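Local coordinates for alanine racemase (Acinetobacter baumannii, PDB 4QHR), which is a two-domain enzyme of the alanine racemase family, whose barrel domain carries a lysine modified with pyridoxal phosphate, at residues 63-67 against 92-96; 54-60 against 73-79. All coordinates share one frame; numbering follows the deposited sequence.

Contact 1 (63-67 against 92-96)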
# COMPACT_ATOMS: atom_id res chain seq x y z
N GLY A 63 -0.46 15.49 13.98
CA GLY A 63 0.17 16.35 14.93
C GLY A 63 0.14 15.82 16.36
O GLY A 63 1.13 15.92 17.07
N LEU A 64 -0.98 15.24 16.77
CA LEU A 64 -1.09 14.64 18.13
C LEU A 64 -0.09 13.46 18.28
O LEU A 64 0.44 13.19 19.35
CB LEU A 64 -2.53 14.16 18.36
CG LEU A 64 -3.58 15.29 18.58
CD1 LEU A 64 -4.97 14.71 18.65
CD2 LEU A 64 -3.28 16.11 19.86
N GLU A 65 0.14 12.72 17.20
CA GLU A 65 1.13 11.64 17.25
C GLU A 65 2.55 12.20 17.54
O GLU A 65 3.35 11.63 18.28
CB GLU A 65 1.11 10.88 15.93
CG GLU A 65 1.87 9.59 15.96
CD GLU A 65 1.79 8.79 14.66
OE1 GLU A 65 1.36 9.35 13.61
OE2 GLU A 65 2.16 7.58 14.76
N ILE A 66 2.89 13.30 16.88
CA ILE A 66 4.18 13.94 17.11
C ILE A 66 4.33 14.31 18.60
O ILE A 66 5.40 14.11 19.22
CB ILE A 66 4.33 15.19 16.25
CG1 ILE A 66 4.47 14.75 14.77
CG2 ILE A 66 5.51 16.02 16.70
CD1 ILE A 66 4.48 15.89 13.78
N ARG A 67 3.27 14.86 19.15
CA ARG A 67 3.31 15.38 20.54
C ARG A 67 3.41 14.22 21.50
O ARG A 67 4.18 14.28 22.42
CB ARG A 67 2.09 16.22 20.84
CG ARG A 67 2.12 17.57 20.19
CD ARG A 67 2.89 18.57 21.03
NE ARG A 67 2.87 19.88 20.37
CZ ARG A 67 3.79 20.31 19.51
NH1 ARG A 67 4.86 19.60 19.20
NH2 ARG A 67 3.67 21.49 18.93
N GLU A 92 -4.15 24.26 22.17
CA GLU A 92 -3.55 23.73 23.41
C GLU A 92 -2.21 23.07 23.10
O GLU A 92 -1.23 23.24 23.84
CB GLU A 92 -4.53 22.75 24.07
CG GLU A 92 -3.98 21.88 25.20
CD GLU A 92 -3.63 22.65 26.46
OE1 GLU A 92 -2.79 22.11 27.21
OE2 GLU A 92 -4.15 23.77 26.74
N GLN A 93 -2.17 22.35 22.00
CA GLN A 93 -0.96 21.71 21.56
C GLN A 93 0.02 22.61 20.80
O GLN A 93 1.08 22.14 20.37
CB GLN A 93 -1.34 20.53 20.66
CG GLN A 93 -2.17 19.44 21.33
CD GLN A 93 -1.37 18.67 22.34
OE1 GLN A 93 -0.15 18.75 22.36
NE2 GLN A 93 -2.04 17.93 23.19
N LYS A 94 -0.34 23.87 20.62
CA LYS A 94 0.45 24.81 19.82
C LYS A 94 0.68 24.38 18.35
O LYS A 94 1.82 24.36 17.84
CB LYS A 94 1.78 25.10 20.48
CG LYS A 94 1.62 25.83 21.81
CD LYS A 94 2.99 26.12 22.40
CE LYS A 94 2.86 27.02 23.62
NZ LYS A 94 3.84 26.56 24.67
N PHE A 95 -0.41 24.06 17.68
CA PHE A 95 -0.40 23.72 16.26
C PHE A 95 -0.89 24.95 15.47
O PHE A 95 -2.02 25.41 15.65
CB PHE A 95 -1.37 22.58 15.98
CG PHE A 95 -1.02 21.26 16.58
CD1 PHE A 95 0.21 20.98 17.04
CD2 PHE A 95 -1.97 20.28 16.62
CE1 PHE A 95 0.51 19.76 17.58
CE2 PHE A 95 -1.68 19.03 17.15
CZ PHE A 95 -0.45 18.78 17.62
N GLU A 96 -0.06 25.49 14.59
CA GLU A 96 -0.49 26.59 13.78
C GLU A 96 -1.35 26.02 12.66
O GLU A 96 -1.05 24.95 12.13
CB GLU A 96 0.70 27.32 13.20
CG GLU A 96 1.54 27.98 14.29
CD GLU A 96 2.66 28.81 13.75
OE1 GLU A 96 3.07 28.61 12.58
OE2 GLU A 96 3.08 29.72 14.50

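Contact 2 (54-60 against 73-79)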
# COMPACT_ATOMS: atom_id res chain seq x y z
N ALA A 54 10.07 23.58 12.18
CA ALA A 54 8.66 23.11 12.30
C ALA A 54 8.46 21.75 11.58
O ALA A 54 9.25 21.37 10.76
CB ALA A 54 7.68 24.12 11.72
N PHE A 55 7.41 21.04 11.96
CA PHE A 55 6.95 19.85 11.27
C PHE A 55 5.60 20.16 10.64
O PHE A 55 4.69 20.72 11.28
CB PHE A 55 6.80 18.67 12.22
CG PHE A 55 8.08 18.18 12.80
CD1 PHE A 55 9.12 17.75 11.97
CD2 PHE A 55 8.27 18.14 14.19
CE1 PHE A 55 10.34 17.29 12.51
CE2 PHE A 55 9.48 17.65 14.72
CZ PHE A 55 10.51 17.23 13.89
N GLY A 56 5.46 19.81 9.37
CA GLY A 56 4.16 19.94 8.67
C GLY A 56 3.41 18.62 8.54
O GLY A 56 4.00 17.60 8.12
N VAL A 57 2.11 18.62 8.84
CA VAL A 57 1.28 17.40 8.84
C VAL A 57 -0.03 17.68 8.08
O VAL A 57 -0.43 18.85 7.91
CB VAL A 57 0.92 16.91 10.24
CG1 VAL A 57 2.17 16.55 11.01
CG2 VAL A 57 0.16 17.97 11.07
N ALA A 58 -0.71 16.61 7.67
CA ALA A 58 -1.97 16.73 6.93
C ALA A 58 -3.18 16.94 7.84
O ALA A 58 -4.21 17.46 7.40
CB ALA A 58 -2.17 15.52 6.06
N CYS A 59 -3.09 16.55 9.11
CA CYS A 59 -4.26 16.65 9.98
C CYS A 59 -3.87 16.67 11.45
O CYS A 59 -2.73 16.35 11.84
CB CYS A 59 -5.28 15.53 9.70
SG CYS A 59 -4.61 13.86 9.90
N LEU A 60 -4.86 17.02 12.27
CA LEU A 60 -4.63 17.11 13.71
C LEU A 60 -4.06 15.83 14.29
O LEU A 60 -3.18 15.86 15.16
CB LEU A 60 -5.96 17.38 14.41
CG LEU A 60 -5.99 17.55 15.93
CD1 LEU A 60 -5.27 18.84 16.29
CD2 LEU A 60 -7.44 17.58 16.39
N GLN A 73 8.48 20.62 18.91
CA GLN A 73 8.57 21.56 17.80
C GLN A 73 7.23 22.16 17.37
O GLN A 73 6.18 21.52 17.47
CB GLN A 73 9.22 20.91 16.54
CG GLN A 73 10.71 20.64 16.64
CD GLN A 73 11.07 19.36 17.37
OE1 GLN A 73 10.24 18.71 18.01
NE2 GLN A 73 12.33 19.01 17.30
N PRO A 74 7.25 23.40 16.87
CA PRO A 74 6.08 23.91 16.19
C PRO A 74 5.59 22.90 15.11
O PRO A 74 6.40 22.24 14.48
CB PRO A 74 6.58 25.19 15.54
CG PRO A 74 7.70 25.67 16.44
CD PRO A 74 8.34 24.38 16.92
N VAL A 75 4.27 22.77 14.97
CA VAL A 75 3.64 21.85 14.01
C VAL A 75 2.68 22.71 13.22
O VAL A 75 1.98 23.50 13.82
CB VAL A 75 2.90 20.68 14.68
CG1 VAL A 75 2.06 19.91 13.65
CG2 VAL A 75 3.87 19.71 15.27
N THR A 76 2.66 22.57 11.91
CA THR A 76 1.71 23.27 11.06
C THR A 76 0.70 22.27 10.50
O THR A 76 1.10 21.25 9.90
CB THR A 76 2.40 24.04 9.96
OG1 THR A 76 3.21 25.05 10.57
CG2 THR A 76 1.39 24.74 9.09
N LEU A 77 -0.59 22.52 10.73
CA LEU A 77 -1.65 21.71 10.11
C LEU A 77 -1.86 22.29 8.72
O LEU A 77 -2.51 23.34 8.54
CB LEU A 77 -2.96 21.72 10.90
CG LEU A 77 -2.79 21.43 12.41
CD1 LEU A 77 -4.09 21.57 13.18
CD2 LEU A 77 -2.13 20.05 12.64
N ILE A 78 -1.33 21.59 7.71
CA ILE A 78 -1.21 22.21 6.37
C ILE A 78 -2.52 22.33 5.60
O ILE A 78 -2.56 22.97 4.58
CB ILE A 78 -0.13 21.45 5.54
CG1 ILE A 78 0.63 22.34 4.55
CG2 ILE A 78 -0.74 20.27 4.82
CD1 ILE A 78 1.52 23.40 5.19
N GLU A 79 -3.60 21.68 6.08
CA GLU A 79 -4.92 21.83 5.51
C GLU A 79 -5.84 22.45 6.51
O GLU A 79 -7.02 22.51 6.27
CB GLU A 79 -5.48 20.46 5.16
CG GLU A 79 -4.65 19.68 4.17
CD GLU A 79 -5.35 18.36 3.72
OE1 GLU A 79 -6.59 18.18 3.92
OE2 GLU A 79 -4.65 17.47 3.15
O HOH W 1 -4.29 19.96 8.33

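Contact 1 (63-67 against 92-96)
Arg-67 reaches from helix 60-68 to the carbonyl of Gln-93 and grips that one oxygen side-on with two nitrogens. NE lies 2.9 Å from Gln-93 O and NH2 lies 3.0 Å from the same atom. The oxygen lies in the guanidinium plane and is shared by two somewhat bent bonds. The arginine chain bends at chi2 (-85°). Its CD then runs past the Gln-93 amide, 3.3 Å from OE1, the two side chains sliding by in opposite directions. Over one face of the guanidinium comes Phe-95 CE1, 3.7 Å from NE, with ring and guanidinium planes 47° apart. The far end of the same ring meets the helix backbone, CZ lying 3.3 Å from Gly-63 C. Having no side chain, Gly-63 lets the ring come this close. This is helix-to-sheet packing in the alpha/beta barrel, between helix 60-68 and the chain entering a parallel strand. Gln-93 CB covers one ring face, 3.6 Å above its centre. Leu-64 CD2 packs crosswise on the glutamine chain, 3.8 Å from Gln-93 CG. Lys-94, with positive phi, is the first residue to leave the helical path, in a Schellman motif; the turn leaves the Gln-93 carbonyl facing the arginine. Farther out, Arg-67 NH1 bonds to Phe-71 O and NH2 also bonds to Gln-73 O. The guanidinium thus joins three backbone carbonyls. Phe-95 continues inward onto Val-75 and Leu-77.

Contact 2 (54-60 against 73-79)
Val-57 and Leu-77 lie side by side on one face of two parallel strands, pointing the same way. Leu-77 CD2 presses on Val-57 CG2 at 3.5 Å, tighter than usual for two carbons. The same leucine methyl also reaches the turn into helix 60-68, with CD2 of Leu-77 3.8 Å from Cys-59 O. Val-57 CG2 sits in the notch between Val-75 CG1, 3.7 Å away, and Leu-77 CD2. At the Gln-73 end, the Phe-55 ring leans on the bent glutamine chain, Phe-55 CE2 lying 3.5 Å from Gln-73 CD, with ring and amide planes 56° apart. The other face carries Thr-76 and the bare position of Gly-56. These strands are the two beta arms of a beta-alpha-beta crossover through helix 60-68. Four backbone hydrogen bonds alternate between them, from Phe-55 N to Pro-74 O through to Ile-78 N to Val-57 O at 2.9 Å. Beyond the last, a water bridges the diverging chains, donating a hydrogen bond to Ala-58 O at 2.7 Å and accepting one from Glu-79 N. Nearby, Ala-58 and Glu-79 pack on Asp-303 of the second subunit. Backbone bonding fixes the strand register, the water carries the polar link past the strand ends, and the side chains add mainly apolar contact.

In the fold
Contacts 1 and 2 lie side by side in the barrel domain, their centres about 8 Å apart. Their segments alternate along the chain: 54-60, 63-67, 73-79, then 92-96. Strand 54-57 leads into helix 60-68, which leads to strand 75-77; helix 87-92 and strand 95-99 follow. Strand 75-77 sits between strands 54-57 and 95-99 in the parallel sheet. Contact 2 pairs two of these neighbours, while contact 1 ties the covering helix to the third. Glu-96 O and Leu-77 N probably bond at 2.8 Å, which continues the sheet. Three neighbouring strands of the barrel wall and helix 60-68, which covers them, are thereby joined in both layers.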